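Local coordinates for CBS domain-containing protein (Pyrococcus horikoshii, PDB 2YZQ) that is of unknown function but carries four CBS motifs and binds S-adenosylmethionine, consistent with a role in sensing that nucleoside-bearing ligand, at residues 11-16 with 35-40; 79-84 with 274-278. All blocks are in the same frame, centred on the assembly; numbering follows the deposited sequence.

Interaction 1. Residues 11-16 with 35-40; sequences PVTITL and FPVVNK
Val38 N donates to Ile14 O at the middle of this contact (3.1 Å). To either side of that bond, Ile14 N reaches Pro36 O (3.1 Å) and Leu16 N reaches Val38 O (3.2 Å). Ile14-Val37 and Thr15-Val38 form parallel bridges; strand 14-15 is outermost in the three-stranded sheet 14-15, 34-38, 44-49 of a CBS motif. On the Ile14 and Val37 face, Leu16 crosses Val37 at about a right angle and its CG presses on Val37 CG1 at 3.4 Å, tighter than usual for two carbons. Ile14 CD1 lies 3.5 Å from Phe35 CD2 because CG1 stands beside the backbone N (chi1 -64°) and chi2 is extended; Val12 CG2 meets the same ring obliquely from the CE1 side. On the other face Thr15 OG1 rests 3.5 Å from Val38 CG2 and shares a water with Asn39 O. Strand 44-49 flanks 34-38 on its other edge, while Pro36 and Val38 lean on strand 103-108.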
ATOM      1  N   PRO A  11      12.166  16.045  -0.788  1.00 21.67           N
ATOM      2  CA  PRO A  11      11.195  15.825   0.283  1.00 23.44           C
ATOM      3  C   PRO A  11      11.439  16.748   1.468  1.00 24.74           C
ATOM      4  O   PRO A  11      12.582  17.102   1.769  1.00 24.21           O
ATOM      5  CB  PRO A  11      11.423  14.365   0.651  1.00 22.94           C
ATOM      6  CG  PRO A  11      12.897  14.219   0.451  1.00 22.62           C
ATOM      7  CD  PRO A  11      13.102  14.911  -0.884  1.00 22.06           C
ATOM      8  N   VAL A  12      10.362  17.151   2.130  1.00 26.06           N
ATOM      9  CA  VAL A  12      10.492  17.994   3.302  1.00 28.17           C
ATOM     10  C   VAL A  12      11.033  17.071   4.385  1.00 27.02           C
ATOM     11  O   VAL A  12      10.545  15.954   4.562  1.00 27.17           O
ATOM     12  CB  VAL A  12       9.131  18.581   3.733  1.00 29.87           C
ATOM     13  CG1 VAL A  12       8.728  19.699   2.786  1.00 30.78           C
ATOM     14  CG2 VAL A  12       8.071  17.495   3.727  1.00 31.83           C
ATOM     15  N   THR A  13      12.061  17.526   5.088  1.00 26.45           N
ATOM     16  CA  THR A  13      12.672  16.721   6.136  1.00 26.19           C
ATOM     17  C   THR A  13      12.586  17.423   7.479  1.00 25.07           C
ATOM     18  O   THR A  13      12.163  18.575   7.567  1.00 25.66           O
ATOM     19  CB  THR A  13      14.159  16.461   5.838  1.00 26.53           C
ATOM     20  OG1 THR A  13      14.870  17.703   5.868  1.00 26.27           O
ATOM     21  CG2 THR A  13      14.327  15.817   4.467  1.00 26.52           C
ATOM     22  N   ILE A  14      12.988  16.716   8.525  1.00 25.29           N
ATOM     23  CA  ILE A  14      12.980  17.279   9.865  1.00 26.94           C
ATOM     24  C   ILE A  14      14.350  17.071  10.485  1.00 25.58           C
ATOM     25  O   ILE A  14      14.866  15.956  10.521  1.00 24.37           O
ATOM     26  CB  ILE A  14      11.913  16.616  10.760  1.00 27.99           C
ATOM     27  CG1 ILE A  14      10.518  16.900  10.198  1.00 29.73           C
ATOM     28  CG2 ILE A  14      12.033  17.138  12.185  1.00 28.65           C
ATOM     29  CD1 ILE A  14       9.384  16.375  11.059  1.00 31.82           C
ATOM     30  N   THR A  15      14.940  18.159  10.962  1.00 27.89           N
ATOM     31  CA  THR A  15      16.255  18.099  11.581  1.00 29.39           C
ATOM     32  C   THR A  15      16.132  17.979  13.092  1.00 30.98           C
ATOM     33  O   THR A  15      15.387  18.727  13.725  1.00 31.50           O
ATOM     34  CB  THR A  15      17.077  19.359  11.256  1.00 29.28           C
ATOM     35  OG1 THR A  15      17.257  19.461   9.838  1.00 29.13           O
ATOM     36  CG2 THR A  15      18.439  19.297  11.937  1.00 29.59           C
ATOM     37  N   LEU A  16      16.862  17.026  13.660  1.00 32.83           N
ATOM     38  CA  LEU A  16      16.859  16.814  15.101  1.00 35.15           C
ATOM     39  C   LEU A  16      17.912  17.736  15.704  1.00 37.00           C
ATOM     40  O   LEU A  16      18.905  18.060  15.052  1.00 37.52           O
ATOM     41  CB  LEU A  16      17.206  15.359  15.422  1.00 35.37           C
ATOM     42  CG  LEU A  16      16.305  14.279  14.818  1.00 35.32           C
ATOM     43  CD1 LEU A  16      16.862  12.902  15.152  1.00 35.76           C
ATOM     44  CD2 LEU A  16      14.889  14.436  15.353  1.00 34.94           C
ATOM     45  N   PHE A  35       8.158  11.873   7.326  1.00 33.86           N
ATOM     46  CA  PHE A  35       9.236  12.779   6.935  1.00 30.88           C
ATOM     47  C   PHE A  35      10.605  12.152   7.158  1.00 27.94           C
ATOM     48  O   PHE A  35      10.832  11.481   8.162  1.00 27.69           O
ATOM     49  CB  PHE A  35       9.195  14.072   7.758  1.00 30.44           C
ATOM     50  CG  PHE A  35       7.935  14.866   7.603  1.00 31.67           C
ATOM     51  CD1 PHE A  35       7.565  15.382   6.368  1.00 32.04           C
ATOM     52  CD2 PHE A  35       7.133  15.131   8.709  1.00 31.71           C
ATOM     53  CE1 PHE A  35       6.411  16.153   6.234  1.00 33.15           C
ATOM     54  CE2 PHE A  35       5.978  15.900   8.585  1.00 32.49           C
ATOM     55  CZ  PHE A  35       5.618  16.412   7.345  1.00 33.38           C
ATOM     56  N   PRO A  36      11.536  12.346   6.210  1.00 26.45           N
ATOM     57  CA  PRO A  36      12.867  11.768   6.417  1.00 23.97           C
ATOM     58  C   PRO A  36      13.505  12.583   7.543  1.00 23.75           C
ATOM     59  O   PRO A  36      13.263  13.786   7.645  1.00 23.36           O
ATOM     60  CB  PRO A  36      13.563  12.006   5.078  1.00 23.91           C
ATOM     61  CG  PRO A  36      12.423  12.005   4.100  1.00 25.58           C
ATOM     62  CD  PRO A  36      11.376  12.817   4.825  1.00 24.95           C
ATOM     63  N   VAL A  37      14.297  11.935   8.389  1.00 22.50           N
ATOM     64  CA  VAL A  37      14.950  12.625   9.499  1.00 23.17           C
ATOM     65  C   VAL A  37      16.445  12.752   9.240  1.00 20.18           C
ATOM     66  O   VAL A  37      17.109  11.777   8.891  1.00 20.08           O
ATOM     67  CB  VAL A  37      14.742  11.869  10.828  1.00 23.72           C
ATOM     68  CG1 VAL A  37      15.414  12.626  11.968  1.00 25.30           C
ATOM     69  CG2 VAL A  37      13.264  11.706  11.103  1.00 26.65           C
ATOM     70  N   VAL A  38      16.968  13.960   9.426  1.00 21.74           N
ATOM     71  CA  VAL A  38      18.383  14.224   9.197  1.00 19.55           C
ATOM     72  C   VAL A  38      19.053  14.914  10.382  1.00 20.32           C
ATOM     73  O   VAL A  38      18.382  15.468  11.257  1.00 20.47           O
ATOM     74  CB  VAL A  38      18.576  15.127   7.960  1.00 19.18           C
ATOM     75  CG1 VAL A  38      17.976  14.458   6.727  1.00 18.61           C
ATOM     76  CG2 VAL A  38      17.924  16.478   8.202  1.00 18.24           C
ATOM     77  N   ASN A  39      20.380  14.876  10.406  1.00 19.92           N
ATOM     78  CA  ASN A  39      21.123  15.534  11.472  1.00 20.30           C
ATOM     79  C   ASN A  39      21.522  16.930  11.001  1.00 20.94           C
ATOM     80  O   ASN A  39      21.121  17.362   9.919  1.00 19.29           O
ATOM     81  CB  ASN A  39      22.365  14.725  11.873  1.00 19.10           C
ATOM     82  CG  ASN A  39      23.291  14.431  10.708  1.00 17.17           C
ATOM     83  OD1 ASN A  39      23.322  15.159   9.718  1.00 17.75           O
ATOM     84  ND2 ASN A  39      24.070  13.363  10.835  1.00 20.17           N
ATOM     85  N   LYS A  40      22.305  17.636  11.808  1.00 20.46           N
ATOM     86  CA  LYS A  40      22.718  18.986  11.454  1.00 22.42           C
ATOM     87  C   LYS A  40      23.380  19.054  10.081  1.00 21.30           C
ATOM     88  O   LYS A  40      23.098  19.962   9.302  1.00 22.50           O
ATOM     89  CB  LYS A  40      23.665  19.553  12.517  1.00 23.35           C
ATOM     90  CG  LYS A  40      24.088  20.994  12.263  1.00 28.26           C
ATOM     91  CD  LYS A  40      22.886  21.925  12.196  1.00 30.02           C
ATOM     92  CE  LYS A  40      23.309  23.375  11.988  1.00 32.68           C
ATOM     93  NZ  LYS A  40      24.118  23.897  13.126  1.00 32.20           N
TER
HETATM   94  O   HOH W   1      19.879  19.544   8.625  1.00 25.73           O

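Interaction 2. Residues 79-84 with 274-278; sequences LKKAAK and LKVLV
Helix 79-89, within the second of the chain's four CBS motifs, meets the C-terminal end of the model, residues 274-278 of the fourth, so the contact joins two motifs far apart in sequence. The 274-278 segment has helical backbone angles through Leu277, with Leu277 N bonded to Leu274 O. Ala83 sits at the centre, its CB directed at the other segment and lying 3.8 Å from Leu277 CD1 and 4.2 Å from Leu274 CB. With CG beside its backbone N (chi1 -74°), Leu277 turns CD1 to Ala83 CB and also to Leu79 CB, 4.1 Å away. The backbones come close at two places, CA to CA 5.1 Å for Lys80 and Leu277 and 5.6 Å for Ala83 and Leu274. One turn before Ala83, Lys80 lies alongside the chain end: extended throughout, it passes CG at 3.2 Å from Leu277 O and CE at 3.3 Å from Val278 O. Lys84 CG touches Val278 CG2, the two side chains crossing at about a right angle. Tyr116 and Phe117 of helix 109-117 pack on Leu277, and Tyr116 reaches Leu79 as well. With no clear hydrogen bond between the segments, cohesion rests on the apolar contacts of Ala83 with Leu274 and Leu277 and on the methylenes of Lys80 against two carbonyl oxygens, while its ammonium end may add a favourable electrostatic term near Val278 O.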
ATOM      1  N   LEU A  79      14.645   0.456 -10.417  1.00 19.10           N
ATOM      2  CA  LEU A  79      13.433   0.329  -9.617  1.00 19.96           C
ATOM      3  C   LEU A  79      13.439  -1.060  -9.000  1.00 19.91           C
ATOM      4  O   LEU A  79      12.877  -1.278  -7.928  1.00 19.65           O
ATOM      5  CB  LEU A  79      12.179   0.502 -10.479  1.00 20.29           C
ATOM      6  CG  LEU A  79      11.821   1.923 -10.906  1.00 21.86           C
ATOM      7  CD1 LEU A  79      10.556   1.890 -11.749  1.00 23.96           C
ATOM      8  CD2 LEU A  79      11.617   2.795  -9.675  1.00 20.48           C
ATOM      9  N   LYS A  80      14.082  -1.998  -9.687  1.00 20.10           N
ATOM     10  CA  LYS A  80      14.170  -3.367  -9.196  1.00 20.37           C
ATOM     11  C   LYS A  80      14.862  -3.391  -7.841  1.00 19.50           C
ATOM     12  O   LYS A  80      14.425  -4.083  -6.926  1.00 18.91           O
ATOM     13  CB  LYS A  80      14.948  -4.245 -10.180  1.00 22.80           C
ATOM     14  CG  LYS A  80      15.187  -5.664  -9.675  1.00 25.69           C
ATOM     15  CD  LYS A  80      15.916  -6.516 -10.700  1.00 29.24           C
ATOM     16  CE  LYS A  80      16.094  -7.942 -10.200  1.00 32.38           C
ATOM     17  NZ  LYS A  80      16.724  -8.814 -11.231  1.00 33.60           N
ATOM     18  N   LYS A  81      15.944  -2.630  -7.713  1.00 18.90           N
ATOM     19  CA  LYS A  81      16.679  -2.580  -6.455  1.00 19.04           C
ATOM     20  C   LYS A  81      15.817  -2.020  -5.327  1.00 18.11           C
ATOM     21  O   LYS A  81      15.820  -2.547  -4.217  1.00 19.02           O
ATOM     22  CB  LYS A  81      17.944  -1.733  -6.615  1.00 21.60           C
ATOM     23  CG  LYS A  81      18.804  -1.659  -5.363  1.00 24.55           C
ATOM     24  CD  LYS A  81      20.113  -0.938  -5.634  1.00 27.81           C
ATOM     25  CE  LYS A  81      20.936  -0.810  -4.365  1.00 30.90           C
ATOM     26  NZ  LYS A  81      21.187  -2.135  -3.734  1.00 34.43           N
ATOM     27  N   ALA A  82      15.080  -0.949  -5.614  1.00 17.20           N
ATOM     28  CA  ALA A  82      14.216  -0.327  -4.620  1.00 16.55           C
ATOM     29  C   ALA A  82      13.073  -1.264  -4.239  1.00 17.39           C
ATOM     30  O   ALA A  82      12.686  -1.346  -3.073  1.00 17.78           O
ATOM     31  CB  ALA A  82      13.661   0.992  -5.158  1.00 18.02           C
ATOM     32  N   ALA A  83      12.538  -1.975  -5.226  1.00 18.13           N
ATOM     33  CA  ALA A  83      11.444  -2.904  -4.965  1.00 18.67           C
ATOM     34  C   ALA A  83      11.920  -4.029  -4.046  1.00 20.24           C
ATOM     35  O   ALA A  83      11.210  -4.424  -3.119  1.00 20.16           O
ATOM     36  CB  ALA A  83      10.914  -3.480  -6.276  1.00 17.12           C
ATOM     37  N   LYS A  84      13.121  -4.538  -4.307  1.00 21.47           N
ATOM     38  CA  LYS A  84      13.692  -5.613  -3.498  1.00 24.02           C
ATOM     39  C   LYS A  84      13.840  -5.189  -2.040  1.00 23.71           C
ATOM     40  O   LYS A  84      13.586  -5.973  -1.128  1.00 23.91           O
ATOM     41  CB  LYS A  84      15.059  -6.028  -4.049  1.00 25.53           C
ATOM     42  CG  LYS A  84      14.997  -6.856  -5.323  1.00 29.17           C
ATOM     43  CD  LYS A  84      16.392  -7.180  -5.847  1.00 32.28           C
ATOM     44  CE  LYS A  84      17.231  -7.909  -4.806  1.00 33.25           C
ATOM     45  NZ  LYS A  84      16.614  -9.198  -4.380  1.00 35.85           N
ATOM     46  N   LEU A 274       5.139  -5.311  -6.711  1.00 16.67           N
ATOM     47  CA  LEU A 274       6.579  -5.062  -6.634  1.00 17.31           C
ATOM     48  C   LEU A 274       7.355  -6.307  -7.058  1.00 17.71           C
ATOM     49  O   LEU A 274       8.463  -6.217  -7.579  1.00 17.74           O
ATOM     50  CB  LEU A 274       6.982  -4.679  -5.210  1.00 18.31           C
ATOM     51  CG  LEU A 274       6.381  -3.396  -4.630  1.00 18.61           C
ATOM     52  CD1 LEU A 274       6.830  -3.239  -3.192  1.00 18.55           C
ATOM     53  CD2 LEU A 274       6.815  -2.192  -5.460  1.00 19.85           C
ATOM     54  N   LYS A 275       6.759  -7.474  -6.839  1.00 18.16           N
ATOM     55  CA  LYS A 275       7.411  -8.727  -7.189  1.00 18.55           C
ATOM     56  C   LYS A 275       7.651  -8.853  -8.691  1.00 18.14           C
ATOM     57  O   LYS A 275       8.516  -9.613  -9.134  1.00 19.54           O
ATOM     58  CB  LYS A 275       6.572  -9.900  -6.683  1.00 20.14           C
ATOM     59  CG  LYS A 275       6.313  -9.837  -5.182  1.00 23.44           C
ATOM     60  CD  LYS A 275       5.550 -11.053  -4.695  1.00 26.20           C
ATOM     61  CE  LYS A 275       4.171 -11.142  -5.329  1.00 24.69           C
ATOM     62  NZ  LYS A 275       3.500 -12.413  -4.930  1.00 32.45           N
ATOM     63  N   VAL A 276       6.876  -8.111  -9.476  1.00 18.11           N
ATOM     64  CA  VAL A 276       7.021  -8.136 -10.922  1.00 20.13           C
ATOM     65  C   VAL A 276       8.385  -7.567 -11.319  1.00 21.55           C
ATOM     66  O   VAL A 276       8.997  -8.014 -12.291  1.00 21.32           O
ATOM     67  CB  VAL A 276       5.917  -7.302 -11.600  1.00 20.17           C
ATOM     68  CG1 VAL A 276       6.134  -7.267 -13.106  1.00 22.56           C
ATOM     69  CG2 VAL A 276       4.554  -7.887 -11.262  1.00 21.77           C
ATOM     70  N   LEU A 277       8.855  -6.583 -10.560  1.00 23.63           N
ATOM     71  CA  LEU A 277      10.140  -5.944 -10.831  1.00 25.27           C
ATOM     72  C   LEU A 277      11.342  -6.830 -10.519  1.00 28.10           C
ATOM     73  O   LEU A 277      12.452  -6.556 -10.971  1.00 27.71           O
ATOM     74  CB  LEU A 277      10.252  -4.637 -10.042  1.00 24.45           C
ATOM     75  CG  LEU A 277       9.420  -3.469 -10.572  1.00 24.93           C
ATOM     76  CD1 LEU A 277       9.371  -2.349  -9.546  1.00 23.49           C
ATOM     77  CD2 LEU A 277      10.025  -2.978 -11.879  1.00 26.72           C
ATOM     78  N   VAL A 278      11.124  -7.886  -9.745  1.00 31.74           N
ATOM     79  CA  VAL A 278      12.205  -8.797  -9.393  1.00 34.80           C
ATOM     80  C   VAL A 278      12.444  -9.792 -10.524  1.00 36.44           C
ATOM     81  O   VAL A 278      13.579  -9.825 -11.047  1.00 38.29           O
ATOM     82  CB  VAL A 278      11.885  -9.578  -8.101  1.00 36.25           C
ATOM     83  CG1 VAL A 278      13.028 -10.530  -7.773  1.00 36.87           C
ATOM     84  CG2 VAL A 278      11.657  -8.606  -6.954  1.00 36.43           C
TER

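How the interactions relate
Interactions 1 and 2 do not touch: their centres are 26 Å apart and their nearest atoms about 14 Å. They follow one another in the chain, with interaction 1 confined to the first CBS motif and interaction 2 pairing the second with the fourth. Interaction 1 is a strand pairing within one motif, interaction 2 a largely apolar meeting of helix 79-89 with the chain end 274-278. Strand 103-108 offers a common neighbour, since Ile106 meets Pro11 and Pro36 while Leu107 meets Leu79. Both contacts lie away from the S-adenosylmethionine pocket, whose residues, among them Asp177 and Thr228, fall between 158 and 256.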